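Local coordinates for Non-sulfated chondroitin lyase E66 (Autographa californica nucleopolyhedrovirus, PDB 3VSN), which cleaves non-sulfated chondroitin as a polysaccharide lyase of the baculovirus envelope and is essential for oral infection of the insect host, at residues A[30-42]-A[149-161]. Numbering follows the deposited sequence. Where two conformers were deposited one is given.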
ATOM      1  N   GLU A  30     -14.484  -4.613 -34.540  1.00 30.22           N
ATOM      2  CA  GLU A  30     -14.003  -3.928 -33.344  1.00 28.95           C
ATOM      3  C   GLU A  30     -14.920  -4.169 -32.141  1.00 27.19           C
ATOM      4  O   GLU A  30     -14.450  -4.530 -31.058  1.00 25.47           O
ATOM      5  CB  GLU A  30     -13.881  -2.430 -33.630  1.00 30.10           C
ATOM      6  CG  GLU A  30     -12.799  -1.712 -32.846  1.00 31.27           C
ATOM      7  CD  GLU A  30     -12.485  -0.349 -33.429  1.00 31.66           C
ATOM      8  OE1 GLU A  30     -13.334   0.559 -33.327  1.00 32.04           O
ATOM      9  OE2 GLU A  30     -11.383  -0.184 -33.988  1.00 33.25           O
ATOM     10  N   LEU A  31     -16.224  -3.986 -32.348  1.00 25.10           N
ATOM     11  CA  LEU A  31     -17.221  -4.175 -31.296  1.00 23.80           C
ATOM     12  C   LEU A  31     -17.267  -5.621 -30.805  1.00 23.08           C
ATOM     13  O   LEU A  31     -17.236  -5.869 -29.598  1.00 22.35           O
ATOM     14  CB  LEU A  31     -18.610  -3.724 -31.770  1.00 23.64           C
ATOM     15  CG  LEU A  31     -19.799  -3.901 -30.815  1.00 23.57           C
ATOM     16  CD1 LEU A  31     -19.605  -3.100 -29.534  1.00 23.58           C
ATOM     17  CD2 LEU A  31     -21.100  -3.500 -31.500  1.00 23.89           C
ATOM     18  N   GLN A  32     -17.338  -6.566 -31.740  1.00 22.45           N
ATOM     19  CA  GLN A  32     -17.401  -7.983 -31.389  1.00 22.43           C
ATOM     20  C   GLN A  32     -16.128  -8.458 -30.676  1.00 21.56           C
ATOM     21  O   GLN A  32     -16.206  -9.235 -29.723  1.00 21.37           O
ATOM     22  CB  GLN A  32     -17.719  -8.837 -32.618  1.00 23.17           C
ATOM     23  CG  GLN A  32     -19.146  -8.641 -33.113  1.00 24.39           C
ATOM     24  CD  GLN A  32     -19.443  -9.346 -34.423  1.00 25.15           C
ATOM     25  OE1 GLN A  32     -18.537  -9.774 -35.141  1.00 26.16           O
ATOM     26  NE2 GLN A  32     -20.725  -9.463 -34.744  1.00 25.50           N
ATOM     27  N   ASN A  33     -14.974  -7.971 -31.127  1.00 20.69           N
ATOM     28  CA  ASN A  33     -13.698  -8.274 -30.478  1.00 20.53           C
ATOM     29  C   ASN A  33     -13.609  -7.710 -29.056  1.00 19.51           C
ATOM     30  O   ASN A  33     -13.097  -8.379 -28.155  1.00 19.47           O
ATOM     31  CB  ASN A  33     -12.520  -7.767 -31.316  1.00 21.13           C
ATOM     32  CG  ASN A  33     -12.359  -8.516 -32.633  1.00 21.75           C
ATOM     33  OD1 ASN A  33     -12.863  -9.629 -32.808  1.00 22.15           O
ATOM     34  ND2 ASN A  33     -11.645  -7.901 -33.568  1.00 22.12           N
ATOM     35  N   PHE A  34     -14.099  -6.486 -28.856  1.00 18.73           N
ATOM     36  CA  PHE A  34     -14.110  -5.893 -27.517  1.00 18.17           C
ATOM     37  C   PHE A  34     -15.029  -6.658 -26.574  1.00 17.83           C
ATOM     38  O   PHE A  34     -14.658  -6.938 -25.434  1.00 17.64           O
ATOM     39  CB  PHE A  34     -14.498  -4.409 -27.524  1.00 17.87           C
ATOM     40  CG  PHE A  34     -14.665  -3.835 -26.141  1.00 17.72           C
ATOM     41  CD1 PHE A  34     -13.555  -3.635 -25.321  1.00 17.55           C
ATOM     42  CD2 PHE A  34     -15.931  -3.541 -25.636  1.00 17.54           C
ATOM     43  CE1 PHE A  34     -13.697  -3.134 -24.039  1.00 17.35           C
ATOM     44  CE2 PHE A  34     -16.079  -3.033 -24.353  1.00 17.59           C
ATOM     45  CZ  PHE A  34     -14.958  -2.831 -23.554  1.00 17.47           C
ATOM     46  N   GLU A  35     -16.227  -6.992 -27.053  1.00 17.35           N
ATOM     47  CA  GLU A  35     -17.183  -7.744 -26.246  1.00 17.39           C
ATOM     48  C   GLU A  35     -16.643  -9.122 -25.865  1.00 17.28           C
ATOM     49  O   GLU A  35     -16.864  -9.586 -24.747  1.00 16.56           O
ATOM     50  CB  GLU A  35     -18.543  -7.842 -26.944  1.00 17.69           C
ATOM     51  CG  GLU A  35     -19.316  -6.528 -26.921  1.00 18.02           C
ATOM     52  CD  GLU A  35     -20.653  -6.598 -27.638  1.00 18.53           C
ATOM     53  OE1 GLU A  35     -21.016  -7.684 -28.141  1.00 18.95           O
ATOM     54  OE2 GLU A  35     -21.343  -5.554 -27.698  1.00 18.41           O
ATOM     55  N   ARG A  36     -15.912  -9.751 -26.785  1.00 17.47           N
ATOM     56  CA  ARG A  36     -15.251 -11.031 -26.519  1.00 17.74           C
ATOM     57  C   ARG A  36     -14.168 -10.891 -25.443  1.00 17.23           C
ATOM     58  O   ARG A  36     -14.103 -11.690 -24.504  1.00 16.89           O
ATOM     59  CB  ARG A  36     -14.645 -11.602 -27.810  1.00 18.68           C
ATOM     60  CG  ARG A  36     -14.092 -13.014 -27.667  1.00 20.02           C
ATOM     61  CD  ARG A  36     -13.727 -13.627 -29.015  1.00 21.35           C
ATOM     62  NE  ARG A  36     -14.907 -13.849 -29.852  1.00 22.21           N
ATOM     63  CZ  ARG A  36     -15.209 -13.137 -30.937  1.00 22.72           C
ATOM     64  NH1 ARG A  36     -14.414 -12.153 -31.344  1.00 22.85           N
ATOM     65  NH2 ARG A  36     -16.311 -13.416 -31.617  1.00 23.27           N
ATOM     66  N   TRP A  37     -13.328  -9.870 -25.595  1.00 16.89           N
ATOM     67  CA  TRP A  37     -12.265  -9.579 -24.636  1.00 16.78           C
ATOM     68  C   TRP A  37     -12.835  -9.275 -23.270  1.00 16.48           C
ATOM     69  O   TRP A  37     -12.311  -9.748 -22.257  1.00 16.44           O
ATOM     70  CB  TRP A  37     -11.394  -8.443 -25.160  1.00 16.90           C
ATOM     71  CG  TRP A  37     -10.367  -7.918 -24.184  1.00 17.07           C
ATOM     72  CD1 TRP A  37      -9.044  -8.332 -24.032  1.00 17.22           C
ATOM     73  CD2 TRP A  37     -10.547  -6.840 -23.204  1.00 17.00           C
ATOM     74  NE1 TRP A  37      -8.418  -7.608 -23.044  1.00 17.15           N
ATOM     75  CE2 TRP A  37      -9.261  -6.699 -22.507  1.00 17.07           C
ATOM     76  CE3 TRP A  37     -11.606  -6.012 -22.841  1.00 17.15           C
ATOM     77  CZ2 TRP A  37      -9.071  -5.766 -21.498  1.00 17.23           C
ATOM     78  CZ3 TRP A  37     -11.400  -5.072 -21.822  1.00 17.21           C
ATOM     79  CH2 TRP A  37     -10.161  -4.954 -21.169  1.00 17.22           C
ATOM     80  N   PHE A  38     -13.929  -8.513 -23.237  1.00 16.03           N
ATOM     81  CA  PHE A  38     -14.607  -8.147 -21.988  1.00 15.87           C
ATOM     82  C   PHE A  38     -15.074  -9.389 -21.227  1.00 15.88           C
ATOM     83  O   PHE A  38     -14.818  -9.525 -20.027  1.00 15.46           O
ATOM     84  CB  PHE A  38     -15.790  -7.207 -22.278  1.00 15.86           C
ATOM     85  CG  PHE A  38     -16.496  -6.702 -21.046  1.00 15.73           C
ATOM     86  CD1 PHE A  38     -17.443  -7.488 -20.392  1.00 15.69           C
ATOM     87  CD2 PHE A  38     -16.233  -5.426 -20.552  1.00 15.81           C
ATOM     88  CE1 PHE A  38     -18.101  -7.021 -19.264  1.00 15.74           C
ATOM     89  CE2 PHE A  38     -16.888  -4.955 -19.421  1.00 15.76           C
ATOM     90  CZ  PHE A  38     -17.822  -5.753 -18.778  1.00 15.64           C
ATOM     91  N   LYS A  39     -15.754 -10.291 -21.934  1.00 15.89           N
ATOM     92  CA  LYS A  39     -16.252 -11.529 -21.342  1.00 16.25           C
ATOM     93  C   LYS A  39     -15.125 -12.468 -20.922  1.00 16.20           C
ATOM     94  O   LYS A  39     -15.214 -13.113 -19.876  1.00 16.33           O
ATOM     95  CB  LYS A  39     -17.202 -12.236 -22.305  1.00 16.54           C
ATOM     96  CG  LYS A  39     -18.510 -11.483 -22.526  1.00 17.04           C
ATOM     97  CD  LYS A  39     -19.239 -11.991 -23.760  1.00 17.58           C
ATOM     98  CE  LYS A  39     -19.833 -13.369 -23.532  1.00 18.14           C
ATOM     99  NZ  LYS A  39     -20.344 -13.934 -24.815  1.00 18.65           N
ATOM    100  N   ASN A  40     -14.073 -12.536 -21.737  1.00 16.29           N
ATOM    101  CA  ASN A  40     -12.889 -13.341 -21.418  1.00 16.50           C
ATOM    102  C   ASN A  40     -12.207 -12.900 -20.125  1.00 16.39           C
ATOM    103  O   ASN A  40     -11.706 -13.729 -19.363  1.00 16.76           O
ATOM    104  CB  ASN A  40     -11.875 -13.300 -22.566  1.00 16.66           C
ATOM    105  CG  ASN A  40     -12.263 -14.193 -23.735  1.00 16.87           C
ATOM    106  OD1 ASN A  40     -13.190 -14.992 -23.644  1.00 17.39           O
ATOM    107  ND2 ASN A  40     -11.546 -14.056 -24.841  1.00 16.84           N
ATOM    108  N   ASN A  41     -12.214 -11.595 -19.874  1.00 16.21           N
ATOM    109  CA  ASN A  41     -11.441 -11.017 -18.783  1.00 16.10           C
ATOM    110  C   ASN A  41     -12.273 -10.510 -17.606  1.00 15.70           C
ATOM    111  O   ASN A  41     -11.714  -9.959 -16.651  1.00 15.17           O
ATOM    112  CB  ASN A  41     -10.545  -9.896 -19.321  1.00 16.60           C
ATOM    113  CG  ASN A  41      -9.480 -10.407 -20.275  1.00 17.28           C
ATOM    114  OD1 ASN A  41      -9.544 -10.181 -21.485  1.00 17.97           O
ATOM    115  ND2 ASN A  41      -8.498 -11.106 -19.735  1.00 17.28           N
ATOM    116  N   LEU A  42     -13.593 -10.707 -17.666  1.00 15.30           N
ATOM    117  CA  LEU A  42     -14.501 -10.140 -16.660  1.00 15.20           C
ATOM    118  C   LEU A  42     -14.188 -10.562 -15.221  1.00 15.08           C
ATOM    119  O   LEU A  42     -14.077  -9.709 -14.338  1.00 15.14           O
ATOM    120  CB  LEU A  42     -15.978 -10.419 -16.994  1.00 15.08           C
ATOM    121  CG  LEU A  42     -17.016  -9.793 -16.045  1.00 15.12           C
ATOM    122  CD1 LEU A  42     -16.809  -8.292 -15.861  1.00 15.39           C
ATOM    123  CD2 LEU A  42     -18.433 -10.071 -16.523  1.00 15.12           C
ATOM    124  N   MET A 149     -23.308  -1.361 -19.126  1.00 16.79           N
ATOM    125  CA  MET A 149     -22.221  -2.008 -19.847  1.00 16.60           C
ATOM    126  C   MET A 149     -22.112  -3.504 -19.529  1.00 16.47           C
ATOM    127  O   MET A 149     -22.062  -4.328 -20.443  1.00 16.13           O
ATOM    128  CB  MET A 149     -20.896  -1.293 -19.564  1.00 16.98           C
ATOM    129  CG  MET A 149     -19.716  -1.877 -20.321  1.00 17.19           C
ATOM    130  SD  MET A 149     -18.206  -0.956 -20.007  1.00 17.82           S
ATOM    131  CE  MET A 149     -17.087  -1.784 -21.125  1.00 17.72           C
ATOM    132  N   ASN A 150     -22.083  -3.846 -18.241  1.00 16.39           N
ATOM    133  CA  ASN A 150     -21.948  -5.241 -17.815  1.00 16.28           C
ATOM    134  C   ASN A 150     -23.102  -6.129 -18.294  1.00 16.16           C
ATOM    135  O   ASN A 150     -22.867  -7.220 -18.817  1.00 15.80           O
ATOM    136  CB  ASN A 150     -21.782  -5.347 -16.296  1.00 16.68           C
ATOM    137  CG  ASN A 150     -20.370  -5.022 -15.836  1.00 17.39           C
ATOM    138  OD1 ASN A 150     -19.998  -3.855 -15.697  1.00 18.00           O
ATOM    139  ND2 ASN A 150     -19.576  -6.058 -15.593  1.00 17.46           N
ATOM    140  N   ILE A 151     -24.335  -5.650 -18.128  1.00 15.71           N
ATOM    141  CA  ILE A 151     -25.521  -6.408 -18.543  1.00 15.65           C
ATOM    142  C   ILE A 151     -25.538  -6.623 -20.059  1.00 15.71           C
ATOM    143  O   ILE A 151     -25.676  -7.757 -20.525  1.00 15.80           O
ATOM    144  CB  ILE A 151     -26.838  -5.762 -18.034  1.00 15.53           C
ATOM    145  CG1 ILE A 151     -26.914  -5.868 -16.507  1.00 15.54           C
ATOM    146  CG2 ILE A 151     -28.053  -6.444 -18.659  1.00 15.54           C
ATOM    147  CD1 ILE A 151     -28.139  -5.240 -15.869  1.00 15.37           C
ATOM    148  N   THR A 152     -25.363  -5.542 -20.819  1.00 15.74           N
ATOM    149  CA  THR A 152     -25.360  -5.607 -22.282  1.00 16.01           C
ATOM    150  C   THR A 152     -24.326  -6.606 -22.829  1.00 16.03           C
ATOM    151  O   THR A 152     -24.651  -7.431 -23.690  1.00 15.91           O
ATOM    152  CB  THR A 152     -25.152  -4.212 -22.914  1.00 16.17           C
ATOM    153  OG1 THR A 152     -26.195  -3.331 -22.477  1.00 16.40           O
ATOM    154  CG2 THR A 152     -25.171  -4.290 -24.438  1.00 16.18           C
ATOM    155  N   ILE A 153     -23.098  -6.545 -22.322  1.00 15.92           N
ATOM    156  CA  ILE A 153     -22.037  -7.414 -22.837  1.00 16.12           C
ATOM    157  C   ILE A 153     -22.215  -8.883 -22.439  1.00 16.36           C
ATOM    158  O   ILE A 153     -22.158  -9.760 -23.304  1.00 16.90           O
ATOM    159  CB  ILE A 153     -20.621  -6.894 -22.502  1.00 16.16           C
ATOM    160  CG1 ILE A 153     -20.430  -5.489 -23.078  1.00 16.05           C
ATOM    161  CG2 ILE A 153     -19.556  -7.843 -23.053  1.00 16.24           C
ATOM    162  CD1 ILE A 153     -19.137  -4.803 -22.681  1.00 16.39           C
ATOM    163  N   VAL A 154     -22.449  -9.167 -21.158  1.00 16.15           N
ATOM    164  CA  VAL A 154     -22.565 -10.576 -20.745  1.00 16.40           C
ATOM    165  C   VAL A 154     -23.761 -11.296 -21.383  1.00 16.74           C
ATOM    166  O   VAL A 154     -23.753 -12.522 -21.511  1.00 16.21           O
ATOM    167  CB  VAL A 154     -22.541 -10.793 -19.208  1.00 16.20           C
ATOM    168  CG1 VAL A 154     -21.300 -10.156 -18.593  1.00 15.89           C
ATOM    169  CG2 VAL A 154     -23.818 -10.288 -18.539  1.00 16.15           C
ATOM    170  N   LEU A 155     -24.769 -10.525 -21.792  1.00 17.22           N
ATOM    171  CA  LEU A 155     -25.958 -11.078 -22.437  1.00 18.19           C
ATOM    172  C   LEU A 155     -25.885 -11.016 -23.967  1.00 18.80           C
ATOM    173  O   LEU A 155     -26.894 -11.236 -24.644  1.00 19.29           O
ATOM    174  CB  LEU A 155     -27.227 -10.363 -21.938  1.00 18.19           C
ATOM    175  CG  LEU A 155     -27.612 -10.473 -20.458  1.00 18.48           C
ATOM    176  CD1 LEU A 155     -28.945  -9.785 -20.198  1.00 18.52           C
ATOM    177  CD2 LEU A 155     -27.666 -11.924 -19.991  1.00 18.45           C
ATOM    178  N   ASN A 156     -24.695 -10.742 -24.509  1.00 19.13           N
ATOM    179  CA  ASN A 156     -24.545 -10.473 -25.944  1.00 19.84           C
ATOM    180  C   ASN A 156     -24.886 -11.631 -26.895  1.00 21.07           C
ATOM    181  O   ASN A 156     -25.076 -11.411 -28.087  1.00 21.52           O
ATOM    182  CB  ASN A 156     -23.168  -9.868 -26.273  1.00 19.27           C
ATOM    183  CG  ASN A 156     -22.040 -10.894 -26.261  1.00 18.83           C
ATOM    184  OD1 ASN A 156     -22.168 -11.986 -25.703  1.00 18.96           O
ATOM    185  ND2 ASN A 156     -20.920 -10.532 -26.869  1.00 18.50           N
ATOM    186  N   GLU A 157     -24.973 -12.849 -26.368  1.00 22.29           N
ATOM    187  CA  GLU A 157     -25.342 -13.998 -27.192  1.00 23.70           C
ATOM    188  C   GLU A 157     -26.765 -14.492 -26.913  1.00 23.66           C
ATOM    189  O   GLU A 157     -27.180 -15.547 -27.405  1.00 23.89           O
ATOM    190  CB  GLU A 157     -24.301 -15.114 -27.062  1.00 25.34           C
ATOM    191  CG  GLU A 157     -22.959 -14.716 -27.663  1.00 27.69           C
ATOM    192  CD  GLU A 157     -21.976 -15.865 -27.763  1.00 29.61           C
ATOM    193  OE1 GLU A 157     -21.935 -16.705 -26.839  1.00 30.84           O
ATOM    194  OE2 GLU A 157     -21.237 -15.914 -28.772  1.00 31.29           O
ATOM    195  N   THR A 158     -27.515 -13.699 -26.150  1.00 22.84           N
ATOM    196  CA  THR A 158     -28.904 -14.007 -25.816  1.00 22.42           C
ATOM    197  C   THR A 158     -29.881 -13.163 -26.645  1.00 22.39           C
ATOM    198  O   THR A 158     -29.472 -12.267 -27.395  1.00 21.63           O
ATOM    199  CB  THR A 158     -29.208 -13.743 -24.326  1.00 22.03           C
ATOM    200  OG1 THR A 158     -29.291 -12.329 -24.099  1.00 21.18           O
ATOM    201  CG2 THR A 158     -28.139 -14.356 -23.417  1.00 21.98           C
ATOM    202  N   GLN A 159     -31.170 -13.449 -26.473  1.00 22.76           N
ATOM    203  CA  GLN A 159     -32.204 -12.709 -27.195  0.50 23.15           C
ATOM    204  C   GLN A 159     -32.435 -11.318 -26.594  1.00 23.12           C
ATOM    205  O   GLN A 159     -33.197 -10.519 -27.140  1.00 23.36           O
ATOM    206  CB  GLN A 159     -33.506 -13.515 -27.274  0.50 23.42           C
ATOM    207  CG  GLN A 159     -33.378 -14.800 -28.080  0.50 23.75           C
ATOM    208  CD  GLN A 159     -32.801 -14.567 -29.466  0.50 23.86           C
ATOM    209  OE1 GLN A 159     -31.723 -15.067 -29.796  0.50 24.04           O
ATOM    210  NE2 GLN A 159     -33.515 -13.801 -30.282  0.50 23.79           N
ATOM    211  N   HIS A 160     -31.739 -11.021 -25.498  1.00 22.77           N
ATOM    212  CA  HIS A 160     -31.864  -9.730 -24.814  1.00 22.60           C
ATOM    213  C   HIS A 160     -30.868  -8.695 -25.263  1.00 21.75           C
ATOM    214  O   HIS A 160     -30.997  -7.521 -24.909  1.00 21.50           O
ATOM    215  CB  HIS A 160     -31.758  -9.910 -23.300  1.00 23.34           C
ATOM    216  CG  HIS A 160     -32.631 -11.011 -22.746  1.00 24.46           C
ATOM    217  ND1 HIS A 160     -33.975 -10.970 -22.800  1.00 25.00           N
ATOM    218  CD2 HIS A 160     -32.299 -12.202 -22.100  1.00 24.92           C
ATOM    219  CE1 HIS A 160     -34.480 -12.080 -22.226  1.00 25.01           C
ATOM    220  NE2 HIS A 160     -33.454 -12.832 -21.798  1.00 25.18           N
ATOM    221  N   TYR A 161     -29.869  -9.108 -26.046  1.00 21.06           N
ATOM    222  CA  TYR A 161     -28.759  -8.222 -26.420  1.00 20.62           C
ATOM    223  C   TYR A 161     -29.198  -6.934 -27.109  1.00 20.73           C
ATOM    224  O   TYR A 161     -28.840  -5.842 -26.661  1.00 20.28           O
ATOM    225  CB  TYR A 161     -27.721  -8.947 -27.283  1.00 20.25           C
ATOM    226  CG  TYR A 161     -26.606  -8.048 -27.786  1.00 20.19           C
ATOM    227  CD1 TYR A 161     -25.714  -7.439 -26.897  1.00 20.01           C
ATOM    228  CD2 TYR A 161     -26.441  -7.806 -29.150  1.00 20.11           C
ATOM    229  CE1 TYR A 161     -24.692  -6.619 -27.350  1.00 19.90           C
ATOM    230  CE2 TYR A 161     -25.421  -6.987 -29.614  1.00 20.28           C
ATOM    231  CZ  TYR A 161     -24.549  -6.396 -28.708  1.00 20.25           C
ATOM    232  OH  TYR A 161     -23.536  -5.584 -29.163  1.00 19.85           O
TER
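E35 OE2 is gripped by two phenols, Y161 OH across the contact and Y201 OH of helix 189-205. Y161, at the start of helix 161-175, donates from OH to the syn lone pair of E35 OE2 over 2.6 Å, with its ring turned 82° from the carboxylate plane. From the turn after helix 138-154, N156 ND2 reaches E35 OE1 at 3.1 Å along an almost straight bond, coming in on the anti side and tilted out of the carboxylate plane. Three bonds thus fix the rotation of a buried acid, and may help to keep it ionised. N156 OD1 takes K39 NZ at 2.8 Å on an in-plane lone pair. With CG between the backbone N and C (chi1 76°), N156 presents its amide to both E35 and K39, one helical turn apart. E157 OE1 adds a long salt bridge to K39 NZ.

Next to this polar network lies the apolar half. I153 is a knob in the hole formed by F34, E35, F38 and K39; its CD1 sits over one face of F38, 3.7 Å from the ring centroid, while CG2 touches F38 CD1. The extended M149 chain brings CE to the edge of the F34 ring, 3.4 Å from CZ, and its sulfur makes an oblique Met-aromatic contact with F38. Farther along, L42 CD2 meets V154 CG1 at 3.5 Å.

Segments 30-42 and 149-154 cross at -104°, their axes 10.0 Å apart at closest approach, within the alpha-helical, toroid-type domain. Helix 189-205 packs on L31, I153 and Y161, helix 75-93 meets K39 and L42, and Y268 of helix 262-269 touches F34 and M149.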